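Local structure of pyrrolidone-carboxylate peptidase (Pyrococcus furiosus, 1X10) at residues I103-T114 and N143-A154. The protein removes N-terminal pyroglutamyl groups from peptides as a homotetrameric thiol peptidase, sparing those in which proline follows. The protein carries 3 engineered substitutions. Residues are numbered along the deposited sequence; the frame is centred on the assembly and turned at random.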
# COMPACT_ATOMS: atom_id res chain seq x y z
N ILE A 103 24.32 -5.85 18.19
CA ILE A 103 24.63 -4.48 18.60
C ILE A 103 25.58 -4.59 19.79
O ILE A 103 26.59 -3.89 19.87
CB ILE A 103 23.36 -3.72 19.02
CG1 ILE A 103 22.42 -3.57 17.82
CG2 ILE A 103 23.74 -2.35 19.60
CD1 ILE A 103 21.09 -2.92 18.15
N VAL A 104 25.24 -5.48 20.71
CA VAL A 104 26.06 -5.72 21.90
C VAL A 104 26.25 -7.22 22.06
O VAL A 104 25.36 -7.92 22.55
CB VAL A 104 25.41 -5.15 23.18
CG1 VAL A 104 26.33 -5.40 24.38
CG2 VAL A 104 25.15 -3.66 23.02
N PRO A 105 27.42 -7.75 21.64
CA PRO A 105 27.68 -9.18 21.77
C PRO A 105 27.43 -9.70 23.18
O PRO A 105 27.87 -9.10 24.16
CB PRO A 105 29.14 -9.30 21.35
CG PRO A 105 29.27 -8.22 20.32
CD PRO A 105 28.53 -7.06 20.96
N GLY A 106 26.71 -10.81 23.28
CA GLY A 106 26.44 -11.40 24.58
C GLY A 106 25.25 -10.82 25.33
O GLY A 106 24.75 -11.43 26.27
N ALA A 107 24.78 -9.64 24.92
CA ALA A 107 23.64 -9.01 25.58
C ALA A 107 22.33 -9.66 25.14
O ALA A 107 22.29 -10.40 24.17
CB ALA A 107 23.62 -7.51 25.27
N PRO A 108 21.23 -9.40 25.87
CA PRO A 108 19.93 -9.99 25.54
C PRO A 108 19.52 -9.77 24.09
O PRO A 108 19.80 -8.73 23.49
CB PRO A 108 18.98 -9.30 26.52
CG PRO A 108 19.85 -9.07 27.72
CD PRO A 108 21.13 -8.57 27.09
N THR A 109 18.84 -10.76 23.53
CA THR A 109 18.37 -10.69 22.16
C THR A 109 17.47 -9.48 21.95
O THR A 109 17.43 -8.91 20.86
CB THR A 109 17.61 -11.98 21.80
OG1 THR A 109 18.54 -13.08 21.81
CG2 THR A 109 16.96 -11.88 20.42
N ALA A 110 16.75 -9.07 22.99
CA ALA A 110 15.86 -7.92 22.88
C ALA A 110 15.47 -7.33 24.22
O ALA A 110 15.62 -7.96 25.26
CB ALA A 110 14.60 -8.32 22.11
N TYR A 111 14.98 -6.09 24.17
CA TYR A 111 14.50 -5.36 25.34
C TYR A 111 13.16 -4.74 24.99
O TYR A 111 13.00 -4.16 23.91
CB TYR A 111 15.44 -4.21 25.74
CG TYR A 111 16.73 -4.59 26.42
CD1 TYR A 111 17.94 -4.51 25.73
CD2 TYR A 111 16.74 -5.00 27.75
CE1 TYR A 111 19.14 -4.81 26.37
CE2 TYR A 111 17.94 -5.31 28.39
CZ TYR A 111 19.13 -5.21 27.69
OH TYR A 111 20.32 -5.48 28.31
N PHE A 112 12.20 -4.84 25.90
CA PHE A 112 10.90 -4.22 25.69
C PHE A 112 11.06 -2.76 26.09
O PHE A 112 11.83 -2.45 27.01
CB PHE A 112 9.84 -4.84 26.59
CG PHE A 112 9.29 -6.15 26.09
CD1 PHE A 112 9.18 -7.24 26.95
CD2 PHE A 112 8.86 -6.27 24.78
CE1 PHE A 112 8.64 -8.44 26.51
CE2 PHE A 112 8.31 -7.48 24.32
CZ PHE A 112 8.21 -8.56 25.19
N SER A 113 10.34 -1.86 25.42
CA SER A 113 10.39 -0.44 25.76
C SER A 113 9.83 -0.33 27.17
O SER A 113 8.94 -1.08 27.55
CB SER A 113 9.50 0.37 24.80
OG SER A 113 9.34 1.70 25.26
N THR A 114 10.37 0.60 27.95
CA THR A 114 9.87 0.78 29.31
C THR A 114 9.01 2.04 29.42
O THR A 114 8.69 2.49 30.51
CB THR A 114 11.03 0.82 30.34
OG1 THR A 114 12.07 1.69 29.87
CG2 THR A 114 11.59 -0.58 30.55
N ASN A 143 16.57 1.45 15.59
CA ASN A 143 16.61 0.29 16.47
C ASN A 143 17.92 0.25 17.25
O ASN A 143 17.96 -0.14 18.42
CB ASN A 143 16.47 -1.00 15.64
CG ASN A 143 16.61 -2.24 16.48
OD1 ASN A 143 15.71 -2.61 17.23
ND2 ASN A 143 17.77 -2.90 16.37
N TYR A 144 19.00 0.64 16.58
CA TYR A 144 20.34 0.68 17.15
C TYR A 144 20.34 1.55 18.41
O TYR A 144 20.76 1.10 19.48
CB TYR A 144 21.30 1.25 16.09
CG TYR A 144 22.76 1.37 16.47
CD1 TYR A 144 23.58 0.24 16.57
CD2 TYR A 144 23.34 2.63 16.64
CE1 TYR A 144 24.96 0.38 16.81
CE2 TYR A 144 24.70 2.77 16.87
CZ TYR A 144 25.51 1.64 16.96
OH TYR A 144 26.86 1.81 17.15
N VAL A 145 19.86 2.78 18.30
CA VAL A 145 19.82 3.67 19.45
C VAL A 145 18.79 3.20 20.48
O VAL A 145 19.03 3.30 21.69
CB VAL A 145 19.49 5.12 19.02
CG1 VAL A 145 20.63 5.68 18.18
CG2 VAL A 145 18.20 5.16 18.24
N MET A 146 17.65 2.69 20.02
CA MET A 146 16.63 2.21 20.95
C MET A 146 17.20 1.10 21.83
O MET A 146 16.99 1.10 23.05
CB MET A 146 15.42 1.68 20.18
CG MET A 146 14.27 1.23 21.09
SD MET A 146 12.92 0.43 20.19
CE MET A 146 11.83 0.02 21.58
N TYR A 147 17.93 0.17 21.22
CA TYR A 147 18.52 -0.94 21.96
C TYR A 147 19.59 -0.48 22.94
O TYR A 147 19.59 -0.88 24.11
CB TYR A 147 19.13 -1.97 20.99
CG TYR A 147 19.65 -3.20 21.69
CD1 TYR A 147 18.81 -4.29 21.95
CD2 TYR A 147 20.96 -3.25 22.17
CE1 TYR A 147 19.25 -5.38 22.68
CE2 TYR A 147 21.41 -4.34 22.92
CZ TYR A 147 20.55 -5.40 23.17
OH TYR A 147 20.99 -6.46 23.94
N LEU A 148 20.50 0.37 22.48
CA LEU A 148 21.58 0.87 23.32
C LEU A 148 21.03 1.64 24.52
O LEU A 148 21.56 1.55 25.62
CB LEU A 148 22.52 1.76 22.50
CG LEU A 148 23.41 1.01 21.51
CD1 LEU A 148 24.06 1.98 20.52
CD2 LEU A 148 24.47 0.23 22.28
N SER A 149 19.96 2.40 24.30
CA SER A 149 19.37 3.17 25.40
C SER A 149 18.79 2.22 26.44
O SER A 149 19.02 2.38 27.65
CB SER A 149 18.29 4.11 24.86
OG SER A 149 17.82 4.98 25.88
N LEU A 150 18.04 1.23 25.98
CA LEU A 150 17.43 0.26 26.89
C LEU A 150 18.49 -0.59 27.60
O LEU A 150 18.32 -0.95 28.76
CB LEU A 150 16.43 -0.63 26.14
CG LEU A 150 15.12 0.08 25.81
CD1 LEU A 150 14.34 -0.71 24.77
CD2 LEU A 150 14.31 0.25 27.09
N HIS A 151 19.57 -0.89 26.90
CA HIS A 151 20.67 -1.68 27.48
C HIS A 151 21.36 -0.84 28.55
O HIS A 151 21.78 -1.36 29.60
CB HIS A 151 21.68 -2.05 26.39
CG HIS A 151 22.82 -2.90 26.88
ND1 HIS A 151 22.64 -4.17 27.39
CD2 HIS A 151 24.15 -2.66 26.94
CE1 HIS A 151 23.81 -4.67 27.73
NE2 HIS A 151 24.74 -3.77 27.47
N HIS A 152 21.46 0.46 28.30
CA HIS A 152 22.08 1.39 29.24
C HIS A 152 21.25 1.41 30.52
O HIS A 152 21.79 1.43 31.64
CB HIS A 152 22.13 2.78 28.63
CG HIS A 152 22.99 3.75 29.39
ND1 HIS A 152 24.31 3.96 29.08
CD2 HIS A 152 22.71 4.53 30.46
CE1 HIS A 152 24.82 4.85 29.93
NE2 HIS A 152 23.87 5.21 30.77
N SER A 153 19.94 1.41 30.35
CA SER A 153 19.01 1.43 31.47
C SER A 153 19.16 0.15 32.31
O SER A 153 19.25 0.20 33.53
CB SER A 153 17.57 1.55 30.96
OG SER A 153 16.64 1.49 32.03
N ALA A 154 19.20 -0.99 31.63
CA ALA A 154 19.32 -2.27 32.30
C ALA A 154 20.67 -2.44 32.99
O ALA A 154 20.77 -3.08 34.03
CB ALA A 154 19.11 -3.41 31.30
O HOH W 1 14.39 0.78 30.72
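The hydroxyl of Tyr-147 donates to the carbonyl oxygen of Pro-108 over 2.6 Å (OH to O), a short bond that meets the acceptor in the carbonyl plane, on a lone pair, at a C=O...O angle of 139°. It illustrates how a helix can hold an irregular chain through the far end of a long side chain. With CG anti to the backbone N (chi1 -175°), the Tyr-147 ring leaves helix 141-156 toward the loop, its edge lined by Val-104 CG2, Ala-107 CB and Ala-110 CA. Ile-103 runs past it the other way, CD1 lying 3.6 Å from CB of Tyr-147, while Ile-103 CG2 rests on Leu-148 CD2. Tyr-111 meets the same ring obliquely, planes at 50°, with 3.4 Å between Tyr-111 CD1 and Tyr-147 CE1. The hydroxyl of Tyr-111 (OH) reaches ND1 of His-151 at 2.8 Å, in a hydrogen bond at the imidazole edge, and Val-104 CG2 lies over a face of that imidazole. A phenylalanine in place of Tyr-147 would probably leave the Pro-108 carbonyl without its hydrogen-bond mate from the helix. Farther along, Leu-150 packs its CB 3.7 Å from CB of Tyr-111, and one water joins Thr-114 OG1, which is also hydrogen-bonded to the backbone N of Ser-162, to Ser-153 OG. Strand 110-112 is itself paired antiparallel with strand 76-83, whose active-site Glu-79 touches Met-146 of the helix, and Ala-110 of strand 110-112 packs on Ala-110 of the second subunit. Two tyrosine hydroxyls thus give direction to an otherwise largely apolar contact and probably help hold the loop and strand 110-112 in place against the helix.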